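PDB 3MPP: botulinum neurotoxin G heavy chain from Clostridium botulinum, which targets the toxin to host nerve cells and carries its protease light chain into the cytosol, this piece being the receptor-binding domain that attaches to the cell surface. Local coordinates for residues S6-R10 with F32-G38; I69-V73 with R216-S221; N99-W103 with D174-S178; M247-Y251 with T263-T267. The protein carries 4 engineered substitutions. All coordinates share one frame. Where two conformers were deposited one is given. Residue numbers count along the deposited sequence, not the author numbering.

Contact 1 of 4, residues S6-R10 with F32-G38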
# COMPACT_ATOMS: atom_id res chain seq x y z
N SER A 6 -12.37 2.22 18.58
CA SER A 6 -12.06 2.35 17.16
C SER A 6 -11.93 3.82 16.80
O SER A 6 -12.87 4.61 17.01
CB SER A 6 -13.13 1.69 16.30
OG SER A 6 -14.35 2.41 16.33
N LEU A 7 -10.78 4.21 16.28
CA LEU A 7 -10.56 5.60 15.92
C LEU A 7 -11.06 5.86 14.51
O LEU A 7 -10.72 5.13 13.57
CB LEU A 7 -9.08 5.98 16.05
CG LEU A 7 -8.48 5.92 17.46
CD1 LEU A 7 -7.07 6.52 17.52
CD2 LEU A 7 -9.39 6.63 18.45
N SER A 8 -11.88 6.89 14.36
CA SER A 8 -12.29 7.33 13.04
C SER A 8 -12.19 8.84 12.99
O SER A 8 -12.45 9.53 13.97
CB SER A 8 -13.73 6.91 12.74
OG SER A 8 -13.86 5.50 12.79
N TYR A 9 -11.77 9.35 11.84
CA TYR A 9 -11.73 10.78 11.59
C TYR A 9 -12.97 11.14 10.78
O TYR A 9 -12.97 11.03 9.55
CB TYR A 9 -10.46 11.14 10.84
CG TYR A 9 -10.25 12.63 10.69
CD1 TYR A 9 -10.36 13.24 9.44
CD2 TYR A 9 -9.94 13.42 11.79
CE1 TYR A 9 -10.18 14.60 9.30
CE2 TYR A 9 -9.74 14.78 11.66
CZ TYR A 9 -9.87 15.36 10.41
OH TYR A 9 -9.68 16.72 10.28
N ARG A 10 -14.02 11.58 11.47
CA ARG A 10 -15.30 11.90 10.84
C ARG A 10 -15.57 13.40 10.86
O ARG A 10 -15.66 14.00 11.93
CB ARG A 10 -16.43 11.17 11.57
CG ARG A 10 -16.29 9.66 11.64
CD ARG A 10 -16.91 8.97 10.43
NE ARG A 10 -16.82 7.52 10.52
CZ ARG A 10 -17.59 6.77 11.30
NH1 ARG A 10 -18.51 7.33 12.06
NH2 ARG A 10 -17.44 5.45 11.31
N PHE A 32 -4.05 15.08 9.44
CA PHE A 32 -5.15 14.18 9.18
C PHE A 32 -5.52 14.28 7.71
O PHE A 32 -5.28 15.31 7.08
CB PHE A 32 -6.38 14.56 10.01
CG PHE A 32 -6.23 14.32 11.49
CD1 PHE A 32 -6.45 13.06 12.02
CD2 PHE A 32 -5.91 15.36 12.34
CE1 PHE A 32 -6.33 12.84 13.38
CE2 PHE A 32 -5.79 15.15 13.71
CZ PHE A 32 -6.00 13.89 14.23
N ASN A 33 -6.10 13.22 7.18
CA ASN A 33 -6.87 13.32 5.95
C ASN A 33 -8.13 12.48 6.10
O ASN A 33 -8.21 11.64 6.99
CB ASN A 33 -6.04 12.92 4.72
CG ASN A 33 -5.68 11.45 4.71
OD1 ASN A 33 -6.52 10.59 4.92
ND2 ASN A 33 -4.41 11.16 4.44
N ASP A 34 -9.12 12.73 5.25
CA ASP A 34 -10.39 12.03 5.36
C ASP A 34 -10.54 10.85 4.39
O ASP A 34 -11.66 10.46 4.06
CB ASP A 34 -11.56 13.01 5.19
CG ASP A 34 -11.37 13.95 4.00
OD1 ASP A 34 -10.85 13.50 2.96
OD2 ASP A 34 -11.73 15.13 4.12
N ILE A 35 -9.42 10.29 3.93
CA ILE A 35 -9.48 9.10 3.08
C ILE A 35 -9.99 7.94 3.92
O ILE A 35 -9.47 7.69 5.00
CB ILE A 35 -8.10 8.73 2.52
CG1 ILE A 35 -7.55 9.88 1.66
CG2 ILE A 35 -8.20 7.43 1.71
CD1 ILE A 35 -6.06 9.71 1.30
N GLY A 36 -10.99 7.21 3.43
CA GLY A 36 -11.56 6.16 4.25
C GLY A 36 -12.16 6.78 5.49
O GLY A 36 -13.06 7.60 5.39
N ASN A 37 -11.66 6.45 6.68
CA ASN A 37 -12.26 7.06 7.86
C ASN A 37 -11.41 7.27 9.11
O ASN A 37 -11.83 6.84 10.18
CB ASN A 37 -13.51 6.27 8.26
CG ASN A 37 -13.18 4.88 8.77
OD1 ASN A 37 -13.90 4.32 9.59
ND2 ASN A 37 -12.07 4.33 8.29
N GLY A 38 -10.26 7.93 9.04
CA GLY A 38 -9.56 8.31 7.83
C GLY A 38 -8.09 7.94 8.11
O GLY A 38 -7.81 6.79 8.44
O HOH W 1 -8.81 7.16 11.47
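Strand 3-10 enters with S6, which is out of reach of 32-38 and bonds through its backbone to S17. L7 also plays a minor part: its carbonyl O takes a weak hydrogen bond from water 1 at 3.5 Å, and the same water accepts from G38 N at 2.9 Å, bridging strand and loop. At S8 the two segments come close, S8 CA lying 2.9 Å from N37 O in a CA-H...O contact; the S8 hydroxyl bonds chiefly with S17. This is the N-terminal, jelly-roll half of the receptor-binding domain, where the turn between strands 30-33 and 39-43 folds over the side of strand 3-10. An Asx turn shapes that turn, I35 N donating to N33 OD1 at 3.1 Å, and a cis peptide joins N37 to G38. Y9 does most of the work. Its N donates to N37 O at 3.0 Å, and its ring lies nearly parallel to that of F32 (planes at 4°, centroids 4.6 Å apart) but slid sideways, so that F32 CB sits over the tyrosine face, 3.8 Å from the Y9 ring centroid. R10, at the exposed end, merely brings its guanidinium edge up to N37, NH2 lying 4.1 Å from OD1.

Contact 2 of 4, residues I69-V73 with R216-S221. Engineered in segment 216-221: R216 (natural residue Leu), K218 (natural residue Trp).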
# COMPACT_ATOMS: atom_id res chain seq x y z
N ILE A 69 -5.08 -6.10 19.07
CA ILE A 69 -4.84 -4.77 18.54
C ILE A 69 -4.76 -4.88 17.03
O ILE A 69 -4.09 -5.78 16.51
CB ILE A 69 -3.50 -4.21 19.03
CG1 ILE A 69 -3.46 -4.13 20.55
CG2 ILE A 69 -3.23 -2.83 18.41
CD1 ILE A 69 -4.57 -3.28 21.13
N ASN A 70 -5.45 -3.99 16.33
CA ASN A 70 -5.46 -3.98 14.86
C ASN A 70 -5.36 -2.56 14.34
O ASN A 70 -6.04 -1.65 14.83
CB ASN A 70 -6.73 -4.67 14.33
CG ASN A 70 -6.93 -4.49 12.81
OD1 ASN A 70 -6.09 -4.87 11.99
ND2 ASN A 70 -8.08 -3.92 12.45
N PHE A 71 -4.47 -2.36 13.38
CA PHE A 71 -4.34 -1.08 12.70
C PHE A 71 -3.47 -1.29 11.47
O PHE A 71 -2.80 -2.31 11.33
CB PHE A 71 -3.73 -0.02 13.62
CG PHE A 71 -2.33 -0.32 14.06
CD1 PHE A 71 -1.24 0.17 13.35
CD2 PHE A 71 -2.10 -1.10 15.18
CE1 PHE A 71 0.06 -0.12 13.75
CE2 PHE A 71 -0.81 -1.39 15.59
CZ PHE A 71 0.27 -0.90 14.86
N TRP A 72 -3.52 -0.31 10.57
CA TRP A 72 -2.66 -0.34 9.39
C TRP A 72 -1.63 0.74 9.59
O TRP A 72 -1.91 1.75 10.26
CB TRP A 72 -3.47 -0.05 8.13
CG TRP A 72 -4.51 -1.08 7.78
CD1 TRP A 72 -5.54 -1.52 8.57
CD2 TRP A 72 -4.64 -1.75 6.53
NE1 TRP A 72 -6.29 -2.44 7.89
CE2 TRP A 72 -5.77 -2.60 6.63
CE3 TRP A 72 -3.92 -1.74 5.33
CZ2 TRP A 72 -6.18 -3.42 5.58
CZ3 TRP A 72 -4.34 -2.55 4.28
CH2 TRP A 72 -5.46 -3.38 4.41
N VAL A 73 -0.44 0.54 9.04
CA VAL A 73 0.65 1.49 9.22
C VAL A 73 1.35 1.74 7.87
O VAL A 73 1.39 0.85 7.02
CB VAL A 73 1.67 0.97 10.27
CG1 VAL A 73 2.33 -0.31 9.80
CG2 VAL A 73 2.70 2.03 10.60
N ARG A 216 -11.62 -9.71 8.77
CA ARG A 216 -11.53 -8.28 9.07
C ARG A 216 -10.58 -7.59 8.09
O ARG A 216 -10.74 -6.40 7.79
CB ARG A 216 -11.07 -8.06 10.51
CG ARG A 216 -11.50 -6.72 11.08
CD ARG A 216 -11.52 -6.76 12.60
NE ARG A 216 -12.31 -7.89 13.10
CZ ARG A 216 -13.63 -7.87 13.24
NH1 ARG A 216 -14.33 -6.79 12.91
NH2 ARG A 216 -14.27 -8.94 13.70
N TYR A 217 -9.61 -8.33 7.60
CA TYR A 217 -8.67 -7.81 6.61
C TYR A 217 -9.39 -7.56 5.29
O TYR A 217 -9.28 -6.47 4.71
CB TYR A 217 -7.52 -8.80 6.41
CG TYR A 217 -6.58 -8.42 5.29
CD1 TYR A 217 -5.72 -7.34 5.41
CD2 TYR A 217 -6.54 -9.16 4.11
CE1 TYR A 217 -4.85 -7.00 4.38
CE2 TYR A 217 -5.67 -8.83 3.09
CZ TYR A 217 -4.83 -7.75 3.23
OH TYR A 217 -3.97 -7.42 2.21
N LYS A 218 -10.12 -8.56 4.81
CA LYS A 218 -10.83 -8.44 3.54
C LYS A 218 -11.81 -7.28 3.60
O LYS A 218 -11.94 -6.51 2.65
CB LYS A 218 -11.52 -9.75 3.16
CG LYS A 218 -10.55 -10.90 2.95
CD LYS A 218 -11.19 -12.08 2.24
CE LYS A 218 -11.94 -12.98 3.21
NZ LYS A 218 -12.34 -14.27 2.59
N ILE A 219 -12.50 -7.15 4.73
CA ILE A 219 -13.42 -6.04 4.95
C ILE A 219 -12.70 -4.69 4.94
O ILE A 219 -13.14 -3.75 4.27
CB ILE A 219 -14.20 -6.19 6.27
CG1 ILE A 219 -15.48 -7.02 6.05
CG2 ILE A 219 -14.58 -4.83 6.83
CD1 ILE A 219 -15.25 -8.49 5.74
N GLN A 220 -11.59 -4.59 5.67
CA GLN A 220 -10.88 -3.32 5.76
C GLN A 220 -10.14 -2.94 4.47
O GLN A 220 -9.59 -1.85 4.37
CB GLN A 220 -9.93 -3.30 6.97
CG GLN A 220 -10.67 -3.22 8.31
CD GLN A 220 -9.72 -3.18 9.50
OE1 GLN A 220 -8.54 -3.51 9.39
NE2 GLN A 220 -10.25 -2.79 10.66
N SER A 221 -10.15 -3.84 3.49
CA SER A 221 -9.50 -3.57 2.21
C SER A 221 -10.45 -2.87 1.24
O SER A 221 -10.58 -3.27 0.09
CB SER A 221 -8.96 -4.86 1.59
OG SER A 221 -7.90 -5.37 2.35
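A helix packs here against one face of a β-sheet, where helix 210-220, following the last strand of the N-terminal subdomain, lies over strand 67-74. The short axes of 69-73 and 216-220 pass 11.1 Å apart at 39°, a gap wide enough that side chains alone span it. Alternation along the strand decides which ones: N70 and W72 point toward the helix, while F71 points away from it, and its ring packs on I146 and V105. The key bond runs from W72 NE1 to Q220 OE1, 2.9 Å long and nearly straight at 163°, made in the plane of the indole. Beyond it the six-membered ring of W72 lies almost parallel to the Y217 ring (11°), but with centroids 5.7 Å apart the two barely overlap, touching at W72 CH2 and Y217 CE1, 3.7 Å apart. The S221 hydroxyl, 3.8 Å from W72 CH2 through OG, donates back to Y217 O at 2.9 Å. N70 fills the space beside Q220, with the aliphatic part of the engineered R216 at its margin. K199 adds a cation-pi contact to W72, which also touches Y361. The site is the junction of the two receptor-binding subdomains: a helix leading out of the lectin-like jelly roll toward the β-trefoil, held against the sheet it has just left.

Contact 3 of 4, residues N99-W103 with D174-S178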
# COMPACT_ATOMS: atom_id res chain seq x y z
N ASN A 99 2.85 2.85 35.43
CA ASN A 99 3.91 2.41 36.34
C ASN A 99 4.91 1.50 35.62
O ASN A 99 5.32 0.46 36.15
CB ASN A 99 3.31 1.68 37.55
CG ASN A 99 2.28 2.52 38.29
OD1 ASN A 99 2.60 3.57 38.84
ND2 ASN A 99 1.04 2.05 38.32
N ASP A 100 5.26 1.89 34.39
CA ASP A 100 6.26 1.17 33.60
C ASP A 100 5.78 -0.19 33.11
O ASP A 100 6.57 -0.98 32.59
CB ASP A 100 7.56 1.02 34.38
CG ASP A 100 8.24 2.35 34.63
OD1 ASP A 100 8.26 3.18 33.71
OD2 ASP A 100 8.75 2.56 35.76
N SER A 101 4.49 -0.47 33.28
CA SER A 101 3.92 -1.75 32.89
C SER A 101 2.70 -1.60 31.97
O SER A 101 1.84 -0.75 32.20
CB SER A 101 3.55 -2.58 34.12
OG SER A 101 2.84 -3.74 33.75
N GLY A 102 2.64 -2.45 30.94
CA GLY A 102 1.55 -2.41 29.98
C GLY A 102 2.03 -2.98 28.66
O GLY A 102 2.82 -3.92 28.65
N TRP A 103 1.56 -2.40 27.55
CA TRP A 103 2.02 -2.79 26.22
C TRP A 103 2.42 -1.61 25.36
O TRP A 103 1.92 -0.49 25.53
CB TRP A 103 0.98 -3.62 25.47
CG TRP A 103 -0.32 -2.91 25.22
CD1 TRP A 103 -1.47 -3.02 25.95
CD2 TRP A 103 -0.62 -2.00 24.15
NE1 TRP A 103 -2.46 -2.23 25.42
CE2 TRP A 103 -1.97 -1.59 24.31
CE3 TRP A 103 0.12 -1.47 23.08
CZ2 TRP A 103 -2.59 -0.69 23.44
CZ3 TRP A 103 -0.50 -0.58 22.21
CH2 TRP A 103 -1.84 -0.20 22.40
N ASP A 174 5.30 -11.84 34.88
CA ASP A 174 4.49 -11.37 36.01
C ASP A 174 3.18 -10.74 35.53
O ASP A 174 2.68 -11.07 34.45
CB ASP A 174 5.27 -10.39 36.89
CG ASP A 174 5.86 -11.05 38.12
OD1 ASP A 174 5.95 -10.37 39.17
OD2 ASP A 174 6.22 -12.24 38.05
N ARG A 175 2.64 -9.82 36.33
CA ARG A 175 1.39 -9.16 35.99
C ARG A 175 1.62 -7.92 35.11
O ARG A 175 2.61 -7.20 35.29
CB ARG A 175 0.62 -8.78 37.26
CG ARG A 175 -0.85 -8.48 37.03
CD ARG A 175 -1.07 -7.02 36.64
NE ARG A 175 -2.24 -6.87 35.78
CZ ARG A 175 -3.50 -6.88 36.21
NH1 ARG A 175 -3.76 -7.06 37.50
NH2 ARG A 175 -4.50 -6.73 35.35
N ILE A 176 0.72 -7.69 34.16
CA ILE A 176 0.83 -6.57 33.24
C ILE A 176 -0.27 -5.54 33.50
O ILE A 176 -1.46 -5.82 33.32
CB ILE A 176 0.73 -7.01 31.76
CG1 ILE A 176 1.52 -8.30 31.53
CG2 ILE A 176 1.20 -5.90 30.84
CD1 ILE A 176 3.02 -8.13 31.66
N ASN A 177 0.13 -4.34 33.90
CA ASN A 177 -0.81 -3.25 34.17
C ASN A 177 -1.65 -2.84 32.96
O ASN A 177 -1.20 -2.97 31.81
CB ASN A 177 -0.07 -2.03 34.72
CG ASN A 177 0.32 -2.18 36.18
OD1 ASN A 177 0.02 -3.20 36.82
ND2 ASN A 177 0.98 -1.17 36.73
N SER A 178 -2.86 -2.36 33.23
CA SER A 178 -3.72 -1.83 32.18
C SER A 178 -3.90 -0.33 32.40
O SER A 178 -4.15 0.12 33.52
CB SER A 178 -5.08 -2.52 32.19
OG SER A 178 -5.82 -2.17 33.35
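Neither segment is regular along its length. The 99-103 segment passes through N99 and D100 with positive phi and then turns a corner at G102, while 174-178 is an extended loop; they approach most closely at G102 and N177, whose CA atoms are 4.9 Å apart. There G102 CA meets N177 O at 3.4 Å in a CA-H...O contact. G102 adopts phi 154° and psi -143°, where a CB would be jammed against the carbonyl of S101. One side chain supplies the hydrogen bond across the gap: S101, in the t rotamer, points toward the loop, and its OG accepts from N177 N at 2.8 Å and 164°. The same hydroxyl bonds to I117 O, so S101 links three pieces of chain. I176 packs its CG2 against G102 O at 3.4 Å. N177 spreads alongside S101, its CB 3.5 Å from S101 OG, while its amide ND2 donates to K98 O; N99 lies at the margin, its ND2 3.6 Å from N177 ND2. The contact thus joins the connection between strands 90-98 and 103-108 to the loop leading into strand 181-187, at one end of the seven-stranded sheet where 181-187 and 103-108 flank 90-98.

Contact 4 of 4, residues M247-Y251 with T263-T267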
# COMPACT_ATOMS: atom_id res chain seq x y z
N MET A 247 5.94 -8.83 -14.29
CA MET A 247 7.31 -8.55 -14.70
C MET A 247 7.75 -7.35 -13.89
O MET A 247 7.68 -6.21 -14.34
CB MET A 247 7.36 -8.26 -16.20
CG MET A 247 6.77 -9.43 -17.00
SD MET A 247 6.84 -9.27 -18.79
CE MET A 247 8.62 -9.25 -19.01
N GLN A 248 8.16 -7.62 -12.66
CA GLN A 248 8.35 -6.55 -11.68
C GLN A 248 9.68 -5.82 -11.85
O GLN A 248 9.86 -4.73 -11.32
CB GLN A 248 8.27 -7.13 -10.26
CG GLN A 248 7.02 -7.97 -10.05
CD GLN A 248 6.70 -8.21 -8.60
OE1 GLN A 248 7.50 -7.88 -7.71
NE2 GLN A 248 5.54 -8.81 -8.34
N ASN A 249 10.60 -6.41 -12.61
CA ASN A 249 11.96 -5.88 -12.64
C ASN A 249 12.26 -5.09 -13.90
O ASN A 249 13.41 -4.73 -14.16
CB ASN A 249 12.97 -7.01 -12.39
CG ASN A 249 12.63 -7.82 -11.14
OD1 ASN A 249 12.40 -9.03 -11.22
ND2 ASN A 249 12.57 -7.15 -9.99
N ILE A 250 11.22 -4.80 -14.67
CA ILE A 250 11.32 -3.92 -15.83
C ILE A 250 10.36 -2.75 -15.69
O ILE A 250 9.49 -2.74 -14.81
CB ILE A 250 11.05 -4.67 -17.16
CG1 ILE A 250 9.68 -5.38 -17.15
CG2 ILE A 250 12.15 -5.71 -17.42
CD1 ILE A 250 8.47 -4.46 -17.32
N TYR A 251 10.56 -1.73 -16.52
CA TYR A 251 9.56 -0.67 -16.63
C TYR A 251 9.25 -0.48 -18.10
O TYR A 251 9.96 -1.03 -18.97
CB TYR A 251 10.03 0.64 -15.97
CG TYR A 251 11.26 1.26 -16.62
CD1 TYR A 251 11.12 2.27 -17.56
CD2 TYR A 251 12.55 0.84 -16.27
CE1 TYR A 251 12.22 2.84 -18.15
CE2 TYR A 251 13.67 1.41 -16.87
CZ TYR A 251 13.49 2.42 -17.80
OH TYR A 251 14.56 3.00 -18.41
N THR A 263 9.90 -2.75 -22.91
CA THR A 263 10.41 -2.90 -21.55
C THR A 263 11.87 -2.46 -21.48
O THR A 263 12.58 -2.48 -22.48
CB THR A 263 10.27 -4.34 -21.02
OG1 THR A 263 11.04 -5.23 -21.82
CG2 THR A 263 8.78 -4.78 -21.03
N ALA A 264 12.30 -2.05 -20.29
CA ALA A 264 13.71 -1.84 -20.00
C ALA A 264 13.94 -2.28 -18.56
O ALA A 264 13.04 -2.18 -17.74
CB ALA A 264 14.09 -0.37 -20.19
N PRO A 265 15.14 -2.78 -18.25
CA PRO A 265 15.41 -3.22 -16.88
C PRO A 265 15.42 -2.04 -15.91
O PRO A 265 16.02 -1.01 -16.22
CB PRO A 265 16.82 -3.84 -16.96
CG PRO A 265 17.12 -3.98 -18.41
CD PRO A 265 16.30 -2.96 -19.14
N ARG A 266 14.79 -2.19 -14.75
CA ARG A 266 14.86 -1.17 -13.71
C ARG A 266 16.31 -1.00 -13.26
O ARG A 266 17.06 -1.96 -13.17
CB ARG A 266 14.03 -1.57 -12.49
CG ARG A 266 12.53 -1.54 -12.71
CD ARG A 266 11.75 -1.84 -11.42
NE ARG A 266 10.33 -1.89 -11.74
CZ ARG A 266 9.60 -0.81 -12.00
NH1 ARG A 266 10.16 0.40 -11.91
NH2 ARG A 266 8.33 -0.94 -12.33
N THR A 267 16.69 0.23 -12.96
CA THR A 267 17.99 0.47 -12.35
C THR A 267 17.82 0.24 -10.87
O THR A 267 16.69 0.09 -10.38
CB THR A 267 18.45 1.91 -12.58
OG1 THR A 267 17.39 2.81 -12.22
CG2 THR A 267 18.82 2.11 -14.05
O HOH W 2 7.20 -3.58 -13.55
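Four hydrogen bonds hold these segments together, three of them backbone to backbone. Y251 and A264 form an antiparallel hydrogen-bonded pair, Y251 N to A264 O at 2.8 Å and A264 N to Y251 O at 2.9 Å, and R266 N reaches N249 O at 3.0 Å in an almost straight line. Between them I250 and P265 make a non-hydrogen-bonded pair, which suits proline because no amide hydrogen is needed there. The fourth bond comes from a side chain: R266 NE donates to Q248 O at 2.9 Å, inside the type I turn M247-I250. Water 2 extends this, donating to M247 O (2.8 Å) and I250 O (2.7 Å) while accepting from R266 NH2 at 3.1 Å. Outside this polar core, A264 CB sits over the Y251 ring, 4.1 Å from its centroid, in a CH-pi contact, and the ring edge faces P265 O. On I250, CD1 touches T263 CG2 at 3.7 Å; both residues also pack on I379. This is the start of the hairpin 250-255/260-270 in the β-trefoil subdomain. With NH1 bonded to N278 O as well, R266 spends its guanidinium on main-chain carbonyls and water, so a buried charge joins the turn before the hairpin to its second strand.

From the N terminus, contact 1 closes first, a short loop bringing the turn after strand 30-33 back to strand 3-10. Contact 2 opens next, at strand 67-74, and closes only at helix 210-220, spanning most of the remaining N-terminal subdomain; contact 3 nests inside it, joining two loops at an end of the other sheet. Contacts 1 and 2 reach the same sheet, their centres 14 Å apart, while 2 and 3 meet directly where I69 CD1 packs on W103 CZ2 at 4.0 Å, one sheet against the other. Contact 4 follows in series within the trefoil, its centre about 50 Å from that of contact 3, and none of the four loops cross.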